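Side-chain contacts in alpha-Amylase (Thermotoga maritima, PDB 2B5D), which belongs to glycoside hydrolase family 57 and combines a parallel-stranded alpha/beta region with a helical C-terminal region: residues Tyr476-Asn479 with Arg480-His484; Leu444-Arg447 with Val448-Met452. All coordinates share one frame; numbering follows the deposited sequence.

Interaction 1 (Tyr476-Asn479 with Arg480-His484)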
loop_
_atom_site.group_PDB
_atom_site.type_symbol
_atom_site.label_atom_id
_atom_site.label_comp_id
_atom_site.label_asym_id
_atom_site.label_seq_id
_atom_site.Cartn_x
_atom_site.Cartn_y
_atom_site.Cartn_z
ATOM N N TYR A 476 -5.880 4.204 -9.399
ATOM C CA TYR A 476 -5.548 4.835 -10.687
ATOM C C TYR A 476 -6.359 6.137 -10.839
ATOM O O TYR A 476 -5.908 7.078 -11.508
ATOM C CB TYR A 476 -5.800 3.893 -11.882
ATOM C CG TYR A 476 -5.659 4.564 -13.247
ATOM C CD1 TYR A 476 -4.401 4.751 -13.839
ATOM C CD2 TYR A 476 -6.784 5.028 -13.940
ATOM C CE1 TYR A 476 -4.268 5.382 -15.098
ATOM C CE2 TYR A 476 -6.664 5.653 -15.202
ATOM C CZ TYR A 476 -5.406 5.824 -15.768
ATOM O OH TYR A 476 -5.298 6.448 -16.991
ATOM N N ALA A 477 -7.521 6.175 -10.175
ATOM C CA ALA A 477 -8.508 7.249 -10.288
ATOM C C ALA A 477 -8.090 8.546 -9.576
ATOM O O ALA A 477 -8.007 9.608 -10.202
ATOM C CB ALA A 477 -9.872 6.768 -9.784
ATOM N N GLU A 478 -7.833 8.465 -8.269
ATOM C CA GLU A 478 -7.445 9.652 -7.520
ATOM C C GLU A 478 -6.026 10.044 -7.888
ATOM O O GLU A 478 -5.645 11.206 -7.774
ATOM C CB GLU A 478 -7.639 9.462 -6.015
ATOM C CG GLU A 478 -9.049 9.871 -5.568
ATOM C CD GLU A 478 -9.238 9.865 -4.043
ATOM O OE1 GLU A 478 -10.180 9.172 -3.550
ATOM O OE2 GLU A 478 -8.449 10.558 -3.340
ATOM N N ASN A 479 -5.271 9.066 -8.365
ATOM C CA ASN A 479 -4.009 9.328 -9.025
ATOM C C ASN A 479 -4.188 10.143 -10.316
ATOM O O ASN A 479 -3.459 11.097 -10.525
ATOM C CB ASN A 479 -3.248 8.023 -9.282
ATOM C CG ASN A 479 -2.582 7.448 -7.997
ATOM O OD1 ASN A 479 -2.900 7.847 -6.856
ATOM N ND2 ASN A 479 -1.658 6.492 -8.193
ATOM N N ARG A 480 -5.145 9.757 -11.170
ATOM C CA ARG A 480 -5.563 10.578 -12.318
ATOM C C ARG A 480 -5.907 12.011 -11.951
ATOM O O ARG A 480 -5.386 12.937 -12.546
ATOM C CB ARG A 480 -6.750 9.974 -13.054
ATOM C CG ARG A 480 -6.344 8.972 -14.080
ATOM C CD ARG A 480 -5.329 9.560 -15.017
ATOM N NE ARG A 480 -5.996 10.116 -16.192
ATOM C CZ ARG A 480 -5.376 10.470 -17.323
ATOM N NH1 ARG A 480 -4.042 10.341 -17.439
ATOM N NH2 ARG A 480 -6.096 10.970 -18.334
ATOM N N THR A 481 -6.775 12.179 -10.966
ATOM C CA THR A 481 -7.261 13.500 -10.627
ATOM C C THR A 481 -6.105 14.406 -10.231
ATOM O O THR A 481 -5.887 15.422 -10.869
ATOM C CB THR A 481 -8.378 13.461 -9.551
ATOM O OG1 THR A 481 -9.511 12.764 -10.088
ATOM C CG2 THR A 481 -8.839 14.885 -9.177
ATOM N N LYS A 482 -5.358 14.002 -9.210
ATOM C CA LYS A 482 -4.150 14.699 -8.733
ATOM C C LYS A 482 -3.098 14.939 -9.814
ATOM O O LYS A 482 -2.488 16.007 -9.867
ATOM C CB LYS A 482 -3.539 13.943 -7.549
ATOM C CG LYS A 482 -4.556 13.774 -6.391
ATOM C CD LYS A 482 -3.934 13.110 -5.159
ATOM C CE LYS A 482 -4.933 13.083 -3.976
ATOM N NZ LYS A 482 -4.315 12.503 -2.697
ATOM N N LEU A 483 -2.906 13.985 -10.700
ATOM C CA LEU A 483 -2.018 14.215 -11.828
ATOM C C LEU A 483 -2.448 15.474 -12.658
ATOM O O LEU A 483 -1.653 16.369 -12.906
ATOM C CB LEU A 483 -1.961 12.960 -12.684
ATOM C CG LEU A 483 -1.153 12.982 -13.979
ATOM C CD1 LEU A 483 0.304 13.277 -13.656
ATOM C CD2 LEU A 483 -1.283 11.642 -14.606
ATOM N N HIS A 484 -3.719 15.549 -13.047
ATOM C CA HIS A 484 -4.235 16.729 -13.734
ATOM C C HIS A 484 -4.279 17.983 -12.873
ATOM O O HIS A 484 -4.026 19.065 -13.380
ATOM C CB HIS A 484 -5.583 16.389 -14.384
ATOM C CG HIS A 484 -5.452 15.333 -15.426
ATOM N ND1 HIS A 484 -6.026 14.083 -15.302
ATOM C CD2 HIS A 484 -4.728 15.299 -16.560
ATOM C CE1 HIS A 484 -5.711 13.344 -16.357
ATOM N NE2 HIS A 484 -4.929 14.064 -17.141
#

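Interaction 2 (Leu444-Arg447 with Val448-Met452)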
loop_
_atom_site.group_PDB
_atom_site.type_symbol
_atom_site.label_atom_id
_atom_site.label_comp_id
_atom_site.label_asym_id
_atom_site.label_seq_id
_atom_site.Cartn_x
_atom_site.Cartn_y
_atom_site.Cartn_z
ATOM N N LEU A 444 1.422 31.867 -27.174
ATOM C CA LEU A 444 2.057 31.034 -26.159
ATOM C C LEU A 444 1.173 31.031 -24.922
ATOM O O LEU A 444 0.879 29.975 -24.400
ATOM C CB LEU A 444 3.445 31.544 -25.787
ATOM C CG LEU A 444 4.589 30.529 -25.592
ATOM C CD1 LEU A 444 5.537 31.004 -24.475
ATOM C CD2 LEU A 444 4.156 29.062 -25.350
ATOM N N VAL A 445 0.761 32.219 -24.474
ATOM C CA VAL A 445 -0.177 32.377 -23.360
ATOM C C VAL A 445 -1.491 31.625 -23.612
ATOM O O VAL A 445 -2.093 31.073 -22.686
ATOM C CB VAL A 445 -0.475 33.858 -23.116
ATOM C CG1 VAL A 445 -1.733 34.040 -22.317
ATOM C CG2 VAL A 445 0.690 34.513 -22.382
ATOM N N GLU A 446 -1.881 31.590 -24.879
ATOM C CA GLU A 446 -3.101 30.991 -25.336
ATOM C C GLU A 446 -2.997 29.475 -25.275
ATOM O O GLU A 446 -3.882 28.822 -24.729
ATOM C CB GLU A 446 -3.415 31.449 -26.762
ATOM C CG GLU A 446 -4.916 31.431 -27.085
ATOM C CD GLU A 446 -5.225 31.201 -28.566
ATOM O OE1 GLU A 446 -4.289 30.858 -29.324
ATOM O OE2 GLU A 446 -6.407 31.328 -28.964
ATOM N N ARG A 447 -1.927 28.928 -25.853
ATOM C CA ARG A 447 -1.569 27.522 -25.670
ATOM C C ARG A 447 -1.544 27.086 -24.182
ATOM O O ARG A 447 -2.031 25.998 -23.826
ATOM C CB ARG A 447 -0.264 27.233 -26.367
ATOM C CG ARG A 447 -0.424 27.087 -27.868
ATOM C CD ARG A 447 0.958 26.953 -28.560
ATOM N NE ARG A 447 1.673 25.755 -28.119
ATOM C CZ ARG A 447 2.994 25.652 -27.984
ATOM N NH1 ARG A 447 3.782 26.686 -28.236
ATOM N NH2 ARG A 447 3.528 24.505 -27.575
ATOM N N VAL A 448 -1.054 27.965 -23.317
ATOM C CA VAL A 448 -0.947 27.652 -21.901
ATOM C C VAL A 448 -2.327 27.612 -21.252
ATOM O O VAL A 448 -2.663 26.703 -20.465
ATOM C CB VAL A 448 -0.007 28.662 -21.194
ATOM C CG1 VAL A 448 -0.104 28.622 -19.675
ATOM C CG2 VAL A 448 1.469 28.427 -21.658
ATOM N N LEU A 449 -3.128 28.614 -21.576
ATOM C CA LEU A 449 -4.451 28.727 -21.031
ATOM C C LEU A 449 -5.345 27.604 -21.567
ATOM O O LEU A 449 -6.124 27.015 -20.821
ATOM C CB LEU A 449 -4.996 30.125 -21.313
ATOM C CG LEU A 449 -4.442 31.182 -20.345
ATOM C CD1 LEU A 449 -4.892 32.597 -20.747
ATOM C CD2 LEU A 449 -4.786 30.925 -18.873
ATOM N N ASN A 450 -5.190 27.276 -22.843
ATOM C CA ASN A 450 -5.892 26.159 -23.436
ATOM C C ASN A 450 -5.578 24.794 -22.779
ATOM O O ASN A 450 -6.456 23.942 -22.664
ATOM C CB ASN A 450 -5.561 26.067 -24.922
ATOM C CG ASN A 450 -6.293 27.092 -25.774
ATOM O OD1 ASN A 450 -6.091 27.128 -26.993
ATOM N ND2 ASN A 450 -7.133 27.915 -25.162
ATOM N N GLN A 451 -4.327 24.573 -22.390
ATOM C CA GLN A 451 -3.935 23.325 -21.719
ATOM C C GLN A 451 -4.365 23.362 -20.263
ATOM O O GLN A 451 -4.801 22.350 -19.713
ATOM C CB GLN A 451 -2.419 23.039 -21.867
ATOM C CG GLN A 451 -2.015 21.587 -21.559
ATOM C CD GLN A 451 -2.563 20.620 -22.569
ATOM O OE1 GLN A 451 -2.627 20.935 -23.765
ATOM N NE2 GLN A 451 -2.963 19.426 -22.111
ATOM N N MET A 452 -4.322 24.521 -19.639
ATOM C CA MET A 452 -4.913 24.587 -18.315
ATOM C C MET A 452 -6.382 24.102 -18.288
ATOM O O MET A 452 -6.771 23.328 -17.412
ATOM C CB MET A 452 -4.769 25.968 -17.717
ATOM C CG MET A 452 -3.337 26.228 -17.282
ATOM S SD MET A 452 -3.033 27.987 -16.960
ATOM C CE MET A 452 -3.768 28.216 -15.321
#

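Interaction 1 (Tyr476-Asn479 with Arg480-His484)
Tyr476 and Arg480, one turn apart on an alpha-helix, are tied through the backbone by Arg480 N to Tyr476 O at 2.8 Å, the first of four successive i to i+4 hydrogen bonds that run on to Leu483 N and Asn479 O. Their side chains run side by side in the same direction. The tyrosine ring swings out with CG anti to the backbone N (chi1 172°), which brings one face under the arginine: Arg480 CG sits over that face, 3.9 Å from the Tyr476 ring centroid, in a CH-pi contact offset toward the rim near Tyr476 CE2. Farther out, Arg480 CD lies 3.7 Å from Tyr476 OH, and the guanidinium plane is only 6° from that of the ring. Arginine suits this place because its methylenes can cover an aromatic face while its charged end reaches beyond it. Thr481 adds a weak hydrogen bond from OG1 to Ala477 O, 3.5 Å long, a common direction for a helical threonine hydroxyl to turn, back toward the carbonyl one turn earlier. Glu478 OE2 and Lys482 NZ stand 4.6 Å apart, opposite charges that probably attract weakly without contact. Tyr476 OH is hydrogen-bonded to His18, Trp464 packs on Arg480 and Thr481, helix 418-436 meets Glu478, Thr481 and Lys482, and Leu483 touches Tyr21 of the second subunit.

Interaction 2 (Leu444-Arg447 with Val448-Met452)
Val445 and Leu449 meet along one side of an alpha-helix, an i to i+4 apolar pair in the helical C-terminal region of this family 57 protein. The two side chains lie alongside each other and point the same way. Leu449 shows how such a residue follows its helix. Its CB is 3.3 Å from Val445 O, the carbonyl that also accepts the backbone hydrogen bond from Leu449 N at 2.9 Å. CG, set beside the backbone N and anti to the carbonyl carbon (chi1 -79°), stays close to the same oxygen. From there Leu449 CD1 reaches Val445 CG1 at 3.8 Å, a van der Waals contact between two methyl groups. The leucine as a whole packs against Leu433 of helix 418-436, Leu495 of helix 473-496 and the loop residue Phe520. A flexible, branched leucine fits such a junction, whereas the compact valine keeps its bulk close to the backbone and rests on Tyr437.

The polar residues occupy other sides of the helix. Glu446 forms a salt bridge with Arg521, while Arg447 NH2 forms one with Glu509 of helix 502-511. Long side chains suit these places because they carry charge to partners on neighbouring parts of the chain. The neutral amide of Gln451 donates a hydrogen bond from NE2 to Asp512 O, a main-chain oxygen. Val448 packs on Leu505 of helix 502-511, a place suited to a compact apolar side chain. Val448 CG2, anti to its own carbonyl carbon, lies 3.2 Å from Leu444 O, the oxygen that accepts the hydrogen bond from Val448 N.

Overall arrangement
Interaction 2 comes first along the chain, on helix 443-458, and interaction 1 follows on helix 473-496, the next helix in sequence. Their centres are 21 Å apart and their nearest atoms about 6 Å, so they do not touch, yet both lie in the same C-terminal helical region and on the same side of the chain's centre. Each interaction reaches the other helix: Met452 of interaction 2 packs on Phe488, Leu491 and Tyr492, and His484 of interaction 1 on Glu455 and Leu458. Helix 418-436 contributes to both surroundings. Together they describe a helical bundle whose 476-484 part also reaches His18 and a second subunit, whereas no other chain touches 444-452.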